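Local coordinates for protein adenylate kinase (PDB 3CM0) that catalyses the reversible transfer of the terminal phosphate between ATP and AMP, yielding two ADP, and so balances the adenine nucleotides of the cell, at residues Phe85-Arg97 and Thr151-Val163. Sequence-based numbering, arbitrary orientation.
Sequences FPRTLAQAEALDR and TEPLVGYYEARGV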
ATOM      1  N   PHE A  85       3.067  -0.712   0.192  1.00 32.17           N
ATOM      2  CA  PHE A  85       4.468  -0.326   0.010  1.00 22.95           C
ATOM      3  C   PHE A  85       4.515   1.170  -0.358  1.00 18.70           C
ATOM      4  O   PHE A  85       3.681   1.644  -1.120  1.00 17.10           O
ATOM      5  CB  PHE A  85       5.134  -1.164  -1.101  1.00 21.37           C
ATOM      6  CG  PHE A  85       6.612  -0.974  -1.199  1.00 20.32           C
ATOM      7  CD1 PHE A  85       7.142   0.008  -2.016  1.00 16.97           C
ATOM      8  CD2 PHE A  85       7.481  -1.765  -0.448  1.00 19.49           C
ATOM      9  CE1 PHE A  85       8.520   0.217  -2.091  1.00 20.04           C
ATOM     10  CE2 PHE A  85       8.857  -1.563  -0.514  1.00 18.89           C
ATOM     11  CZ  PHE A  85       9.374  -0.573  -1.337  1.00 17.00           C
ATOM     12  N   PRO A  86       5.488   1.943   0.188  1.00 12.71           N
ATOM     13  CA  PRO A  86       6.535   1.512   1.121  1.00 12.77           C
ATOM     14  C   PRO A  86       6.006   1.277   2.527  1.00 12.05           C
ATOM     15  O   PRO A  86       4.933   1.757   2.884  1.00 16.39           O
ATOM     16  CB  PRO A  86       7.552   2.670   1.094  1.00 11.61           C
ATOM     17  CG  PRO A  86       6.693   3.875   0.924  1.00 11.94           C
ATOM     18  CD  PRO A  86       5.617   3.376  -0.133  1.00 13.21           C
ATOM     19  N   ARG A  87       6.773   0.507   3.299  1.00 14.94           N
ATOM     20  CA  ARG A  87       6.420   0.222   4.683  1.00 19.24           C
ATOM     21  C   ARG A  87       7.360   0.996   5.603  1.00 20.61           C
ATOM     22  O   ARG A  87       7.019   1.281   6.733  1.00 20.04           O
ATOM     23  CB  ARG A  87       6.544  -1.281   4.981  1.00 16.10           C
ATOM     24  CG  ARG A  87       5.502  -2.151   4.281  1.00 21.78           C
ATOM     25  CD  ARG A  87       5.754  -3.636   4.567  1.00 32.89           C
ATOM     26  NE  ARG A  87       6.943  -4.182   3.893  1.00 36.15           N
ATOM     27  CZ  ARG A  87       6.994  -4.538   2.608  1.00 40.77           C
ATOM     28  NH1 ARG A  87       5.933  -4.416   1.823  1.00 34.81           N
ATOM     29  NH2 ARG A  87       8.114  -5.038   2.104  1.00 52.16           N
ATOM     30  N   THR A  88       8.547   1.329   5.116  1.00 20.08           N
ATOM     31  CA  THR A  88       9.515   2.050   5.933  1.00 17.45           C
ATOM     32  C   THR A  88      10.016   3.296   5.241  1.00 19.59           C
ATOM     33  O   THR A  88       9.918   3.441   4.034  1.00 16.70           O
ATOM     34  CB  THR A  88      10.753   1.203   6.217  1.00 19.72           C
ATOM     35  OG1 THR A  88      11.491   1.038   4.988  1.00 15.88           O
ATOM     36  CG2 THR A  88      10.358  -0.189   6.746  1.00 21.28           C
ATOM     37  N   LEU A  89      10.598   4.197   6.014  1.00 13.63           N
ATOM     38  CA  LEU A  89      11.155   5.406   5.435  1.00 13.40           C
ATOM     39  C   LEU A  89      12.295   5.087   4.472  1.00 15.07           C
ATOM     40  O   LEU A  89      12.450   5.729   3.455  1.00 14.09           O
ATOM     41  CB  LEU A  89      11.652   6.305   6.588  1.00 21.54           C
ATOM     42  CG  LEU A  89      11.777   7.801   6.376  1.00 22.68           C
ATOM     43  CD1 LEU A  89      10.481   8.354   5.790  1.00 18.68           C
ATOM     44  CD2 LEU A  89      12.092   8.485   7.766  1.00 19.27           C
ATOM     45  N   ALA A  90      13.093   4.076   4.770  1.00 12.77           N
ATOM     46  CA  ALA A  90      14.203   3.708   3.874  1.00 17.25           C
ATOM     47  C   ALA A  90      13.625   3.286   2.516  1.00 11.00           C
ATOM     48  O   ALA A  90      14.159   3.634   1.444  1.00 12.94           O
ATOM     49  CB  ALA A  90      15.027   2.555   4.463  1.00 15.80           C
ATOM     50  N   GLN A  91      12.519   2.559   2.560  1.00 12.92           N
ATOM     51  CA  GLN A  91      11.887   2.124   1.307  1.00 13.99           C
ATOM     52  C   GLN A  91      11.269   3.326   0.584  1.00 14.56           C
ATOM     53  O   GLN A  91      11.292   3.415  -0.656  1.00 13.31           O
ATOM     54  CB  GLN A  91      10.816   1.060   1.619  1.00 15.96           C
ATOM     55  CG  GLN A  91      11.384  -0.297   1.986  1.00 13.06           C
ATOM     56  CD  GLN A  91      10.341  -1.198   2.658  1.00 15.00           C
ATOM     57  OE1 GLN A  91       9.207  -0.792   2.828  1.00 18.11           O
ATOM     58  NE2 GLN A  91      10.733  -2.411   3.033  1.00 19.98           N
ATOM     59  N   ALA A  92      10.718   4.273   1.343  1.00 10.77           N
ATOM     60  CA  ALA A  92      10.114   5.452   0.708  1.00 11.33           C
ATOM     61  C   ALA A  92      11.192   6.226  -0.013  1.00  8.44           C
ATOM     62  O   ALA A  92      11.000   6.696  -1.137  1.00  9.76           O
ATOM     63  CB  ALA A  92       9.429   6.372   1.756  1.00 11.19           C
ATOM     64  N   GLU A  93      12.333   6.413   0.648  1.00  8.49           N
ATOM     65  CA  GLU A  93      13.417   7.139   0.012  1.00  9.99           C
ATOM     66  C   GLU A  93      13.947   6.425  -1.255  1.00 13.15           C
ATOM     67  O   GLU A  93      14.131   7.042  -2.311  1.00 12.18           O
ATOM     68  CB  GLU A  93      14.531   7.319   1.039  1.00 12.00           C
ATOM     69  CG  GLU A  93      14.091   8.330   2.127  1.00  9.91           C
ATOM     70  CD  GLU A  93      15.167   8.553   3.192  1.00 21.02           C
ATOM     71  OE1 GLU A  93      16.296   8.076   2.961  1.00 25.04           O
ATOM     72  OE2 GLU A  93      14.886   9.214   4.233  1.00 19.22           O
ATOM     73  N   ALA A  94      14.159   5.126  -1.138  1.00 13.25           N
ATOM     74  CA  ALA A  94      14.655   4.332  -2.266  1.00 17.01           C
ATOM     75  C   ALA A  94      13.653   4.370  -3.416  1.00 14.00           C
ATOM     76  O   ALA A  94      14.031   4.466  -4.582  1.00 13.41           O
ATOM     77  CB  ALA A  94      14.897   2.906  -1.818  1.00 15.10           C
ATOM     78  N   LEU A  95      12.357   4.304  -3.099  1.00  8.66           N
ATOM     79  CA  LEU A  95      11.357   4.341  -4.160  1.00  9.12           C
ATOM     80  C   LEU A  95      11.364   5.679  -4.851  1.00 11.80           C
ATOM     81  O   LEU A  95      11.210   5.763  -6.072  1.00 11.39           O
ATOM     82  CB  LEU A  95       9.956   4.039  -3.585  1.00  9.51           C
ATOM     83  CG  LEU A  95       8.778   4.131  -4.556  1.00  9.56           C
ATOM     84  CD1 LEU A  95       9.033   3.084  -5.707  1.00 14.32           C
ATOM     85  CD2 LEU A  95       7.432   3.816  -3.852  1.00 11.14           C
ATOM     86  N   ASP A  96      11.546   6.770  -4.103  1.00 11.39           N
ATOM     87  CA  ASP A  96      11.558   8.073  -4.760  1.00 12.54           C
ATOM     88  C   ASP A  96      12.727   8.174  -5.741  1.00 13.71           C
ATOM     89  O   ASP A  96      12.604   8.774  -6.821  1.00 13.29           O
ATOM     90  CB  ASP A  96      11.670   9.202  -3.735  1.00 16.63           C
ATOM     91  CG  ASP A  96      10.296   9.744  -3.283  1.00 26.78           C
ATOM     92  OD1 ASP A  96       9.223   9.266  -3.746  1.00 21.33           O
ATOM     93  OD2 ASP A  96      10.310  10.665  -2.441  1.00 24.92           O
ATOM     94  N   ARG A  97      13.862   7.623  -5.363  1.00 15.07           N
ATOM     95  CA  ARG A  97      15.013   7.632  -6.275  1.00 17.78           C
ATOM     96  C   ARG A  97      14.697   6.828  -7.550  1.00 18.23           C
ATOM     97  O   ARG A  97      15.008   7.253  -8.677  1.00 14.71           O
ATOM     98  CB  ARG A  97      16.234   7.045  -5.572  1.00 19.13           C
ATOM     99  CG  ARG A  97      16.686   7.873  -4.344  1.00 25.26           C
ATOM    100  CD  ARG A  97      18.097   7.456  -3.925  1.00 34.03           C
ATOM    101  NE  ARG A  97      18.098   6.151  -3.262  1.00 36.17           N
ATOM    102  CZ  ARG A  97      17.889   5.968  -1.959  1.00 37.67           C
ATOM    103  NH1 ARG A  97      17.661   7.009  -1.166  1.00 41.16           N
ATOM    104  NH2 ARG A  97      17.914   4.743  -1.446  1.00 43.26           N
ATOM    105  N   THR A 151       3.172   4.430  10.519  1.00 18.41           N
ATOM    106  CA  THR A 151       2.832   5.173   9.308  1.00 15.39           C
ATOM    107  C   THR A 151       3.110   6.663   9.391  1.00 19.38           C
ATOM    108  O   THR A 151       3.335   7.319   8.369  1.00 20.27           O
ATOM    109  CB  THR A 151       1.332   4.964   8.954  1.00 24.14           C
ATOM    110  OG1 THR A 151       1.055   3.566   8.913  1.00 20.49           O
ATOM    111  CG2 THR A 151       1.005   5.559   7.598  1.00 26.23           C
ATOM    112  N   GLU A 152       3.072   7.211  10.608  1.00 17.37           N
ATOM    113  CA  GLU A 152       3.326   8.632  10.783  1.00 19.92           C
ATOM    114  C   GLU A 152       4.605   9.169  10.076  1.00 13.97           C
ATOM    115  O   GLU A 152       4.570  10.259   9.502  1.00 14.40           O
ATOM    116  CB  GLU A 152       3.382   8.963  12.278  1.00 24.67           C
ATOM    117  CG  GLU A 152       3.589  10.422  12.536  1.00 36.36           C
ATOM    118  CD  GLU A 152       4.074  10.662  13.943  1.00 59.51           C
ATOM    119  OE1 GLU A 152       3.493  10.047  14.866  1.00 59.73           O
ATOM    120  OE2 GLU A 152       5.029  11.456  14.123  1.00 61.98           O
ATOM    121  N   PRO A 153       5.741   8.436  10.136  1.00 14.98           N
ATOM    122  CA  PRO A 153       6.962   8.912   9.477  1.00 16.78           C
ATOM    123  C   PRO A 153       6.766   9.002   7.966  1.00 13.35           C
ATOM    124  O   PRO A 153       7.318   9.874   7.345  1.00 13.80           O
ATOM    125  CB  PRO A 153       8.023   7.868   9.876  1.00 15.85           C
ATOM    126  CG  PRO A 153       7.460   7.310  11.189  1.00 19.92           C
ATOM    127  CD  PRO A 153       6.010   7.183  10.880  1.00 16.64           C
ATOM    128  N   LEU A 154       5.958   8.111   7.389  1.00 11.31           N
ATOM    129  CA  LEU A 154       5.699   8.186   5.942  1.00 12.63           C
ATOM    130  C   LEU A 154       4.807   9.367   5.624  1.00  9.72           C
ATOM    131  O   LEU A 154       4.972  10.042   4.608  1.00 12.80           O
ATOM    132  CB  LEU A 154       5.023   6.910   5.439  1.00 15.49           C
ATOM    133  CG  LEU A 154       5.811   5.634   5.713  1.00 15.04           C
ATOM    134  CD1 LEU A 154       4.989   4.426   5.210  1.00 20.23           C
ATOM    135  CD2 LEU A 154       7.136   5.686   4.974  1.00 20.09           C
ATOM    136  N   VAL A 155       3.809   9.611   6.470  1.00 10.75           N
ATOM    137  CA  VAL A 155       2.934  10.753   6.230  1.00 12.34           C
ATOM    138  C   VAL A 155       3.771  12.049   6.249  1.00 12.64           C
ATOM    139  O   VAL A 155       3.610  12.914   5.398  1.00 14.36           O
ATOM    140  CB  VAL A 155       1.817  10.804   7.303  1.00 14.81           C
ATOM    141  CG1 VAL A 155       0.996  12.068   7.129  1.00 18.36           C
ATOM    142  CG2 VAL A 155       0.939   9.574   7.167  1.00 20.96           C
ATOM    143  N   GLY A 156       4.674  12.173   7.222  1.00 17.13           N
ATOM    144  CA  GLY A 156       5.523  13.353   7.299  1.00 13.42           C
ATOM    145  C   GLY A 156       6.433  13.494   6.089  1.00 11.79           C
ATOM    146  O   GLY A 156       6.634  14.590   5.569  1.00 14.45           O
ATOM    147  N   TYR A 157       6.971  12.367   5.637  1.00  9.48           N
ATOM    148  CA  TYR A 157       7.860  12.344   4.472  1.00 11.82           C
ATOM    149  C   TYR A 157       7.146  12.867   3.224  1.00  9.49           C
ATOM    150  O   TYR A 157       7.656  13.719   2.473  1.00 10.26           O
ATOM    151  CB  TYR A 157       8.301  10.909   4.221  1.00 12.71           C
ATOM    152  CG  TYR A 157       9.214  10.770   3.041  1.00 10.83           C
ATOM    153  CD1 TYR A 157      10.583  11.011   3.162  1.00 13.22           C
ATOM    154  CD2 TYR A 157       8.718  10.386   1.795  1.00 11.29           C
ATOM    155  CE1 TYR A 157      11.445  10.864   2.063  1.00 12.47           C
ATOM    156  CE2 TYR A 157       9.579  10.252   0.682  1.00 12.16           C
ATOM    157  CZ  TYR A 157      10.933  10.488   0.832  1.00 17.03           C
ATOM    158  OH  TYR A 157      11.768  10.319  -0.248  1.00 14.09           O
ATOM    159  N   TYR A 158       5.926  12.377   2.996  1.00  9.50           N
ATOM    160  CA  TYR A 158       5.210  12.820   1.809  1.00  9.33           C
ATOM    161  C   TYR A 158       4.574  14.196   1.945  1.00  9.69           C
ATOM    162  O   TYR A 158       4.502  14.928   0.965  1.00 11.33           O
ATOM    163  CB  TYR A 158       4.152  11.766   1.420  1.00  8.42           C
ATOM    164  CG  TYR A 158       4.817  10.492   0.952  1.00  6.55           C
ATOM    165  CD1 TYR A 158       5.672  10.512  -0.178  1.00  7.38           C
ATOM    166  CD2 TYR A 158       4.593   9.274   1.598  1.00 12.57           C
ATOM    167  CE1 TYR A 158       6.263   9.323  -0.639  1.00 11.13           C
ATOM    168  CE2 TYR A 158       5.180   8.101   1.138  1.00 11.21           C
ATOM    169  CZ  TYR A 158       5.999   8.125   0.028  1.00 10.91           C
ATOM    170  OH  TYR A 158       6.567   6.945  -0.448  1.00 13.87           O
ATOM    171  N   GLU A 159       4.097  14.546   3.139  1.00 13.27           N
ATOM    172  CA  GLU A 159       3.525  15.879   3.336  1.00 13.19           C
ATOM    173  C   GLU A 159       4.606  16.975   3.097  1.00 12.52           C
ATOM    174  O   GLU A 159       4.330  18.027   2.499  1.00 16.45           O
ATOM    175  CB  GLU A 159       2.940  15.983   4.762  1.00 14.46           C
ATOM    176  CG  GLU A 159       2.186  17.296   5.012  1.00 32.51           C
ATOM    177  CD  GLU A 159       1.446  17.290   6.339  1.00 46.85           C
ATOM    178  OE1 GLU A 159       0.571  16.418   6.534  1.00 48.71           O
ATOM    179  OE2 GLU A 159       1.740  18.161   7.185  1.00 65.19           O
ATOM    180  N   ALA A 160       5.841  16.697   3.509  1.00 13.38           N
ATOM    181  CA  ALA A 160       6.932  17.679   3.330  1.00 15.60           C
ATOM    182  C   ALA A 160       7.192  17.938   1.844  1.00 19.45           C
ATOM    183  O   ALA A 160       7.704  18.983   1.449  1.00 19.23           O
ATOM    184  CB  ALA A 160       8.189  17.173   3.999  1.00 15.80           C
ATOM    185  N   ARG A 161       6.840  16.965   1.011  1.00 16.93           N
ATOM    186  CA  ARG A 161       7.052  17.089  -0.422  1.00 12.12           C
ATOM    187  C   ARG A 161       5.839  17.544  -1.195  1.00 14.51           C
ATOM    188  O   ARG A 161       5.869  17.603  -2.428  1.00 14.79           O
ATOM    189  CB  ARG A 161       7.551  15.744  -0.971  1.00 13.19           C
ATOM    190  CG  ARG A 161       8.952  15.443  -0.534  1.00 14.99           C
ATOM    191  CD  ARG A 161       9.326  13.962  -0.535  1.00 12.63           C
ATOM    192  NE  ARG A 161      10.755  13.818  -0.210  1.00 19.31           N
ATOM    193  CZ  ARG A 161      11.290  13.926   1.007  1.00 20.65           C
ATOM    194  NH1 ARG A 161      10.537  14.155   2.089  1.00 11.93           N
ATOM    195  NH2 ARG A 161      12.604  13.875   1.137  1.00 20.51           N
ATOM    196  N   GLY A 162       4.778  17.856  -0.467  1.00 17.19           N
ATOM    197  CA  GLY A 162       3.539  18.316  -1.068  1.00 14.65           C
ATOM    198  C   GLY A 162       2.754  17.320  -1.902  1.00 15.56           C
ATOM    199  O   GLY A 162       1.879  17.734  -2.675  1.00 13.99           O
ATOM    200  N   VAL A 163       3.011  16.022  -1.710  1.00 11.42           N
ATOM    201  CA  VAL A 163       2.349  15.001  -2.498  1.00 11.04           C
ATOM    202  C   VAL A 163       1.304  14.183  -1.733  1.00 12.62           C
ATOM    203  O   VAL A 163       0.664  13.291  -2.310  1.00 13.11           O
ATOM    204  CB  VAL A 163       3.384  14.020  -3.185  1.00 11.59           C
ATOM    205  CG1 VAL A 163       4.330  14.796  -4.118  1.00 16.68           C
ATOM    206  CG2 VAL A 163       4.196  13.238  -2.128  1.00 11.80           C
TER
HETATM  207  O   HOH W   1       8.463   7.165  -2.305  1.00 12.81           O
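Y157 enters helix 89-97 as a knob into the hole formed by L89, A92, E93 and D96, joining two helices of the CORE of this P-loop kinase. The axes of 89-97 and 151-160 cross at -31°, 10.1 Å apart at closest approach. With CG anti to the backbone N (chi1 180°), the Y157 ring is carried toward helix 89-97. A92 suits this wall of the hole because a single methyl lets the ring lie close, CB 4.0 Å above one face of Y157 and toward its rim; the guanidinium of R161 lies over the opposite face, its NH1 hydrogen-bonded to Y157 O. L89 CD1 and the extended E93, through CG, border the ring obliquely. At the far end Y157 OH donates to D96 OD2 (2.7 Å), approaching from above the carboxylate plane. Were Y157 an alanine, the hole would probably stay unfilled, D96 OD2 losing its hydroxyl donor and the R161 guanidinium the ring beside it.

The second bump is L154, whose branched end spreads against the turn that starts helix 89-97. Leucine suits the place because its two methyls diverge: CD1 lies 3.5 Å from P86 O, while CD2 rests against T88 O and the methyl of A92. The loop, with a cis peptide before P86 and a capping box of T88 and Q91, holds residues predicted to bind AMP, so L154 probably packs behind that site. Y158 also touches I8 of the central strand, with P86 CG at its ring edge, 3.4 Å from Y158 OH. That hydroxyl donates to a water (2.7 Å from Y158 OH), which in turn donates to A92 O and D96 OD1.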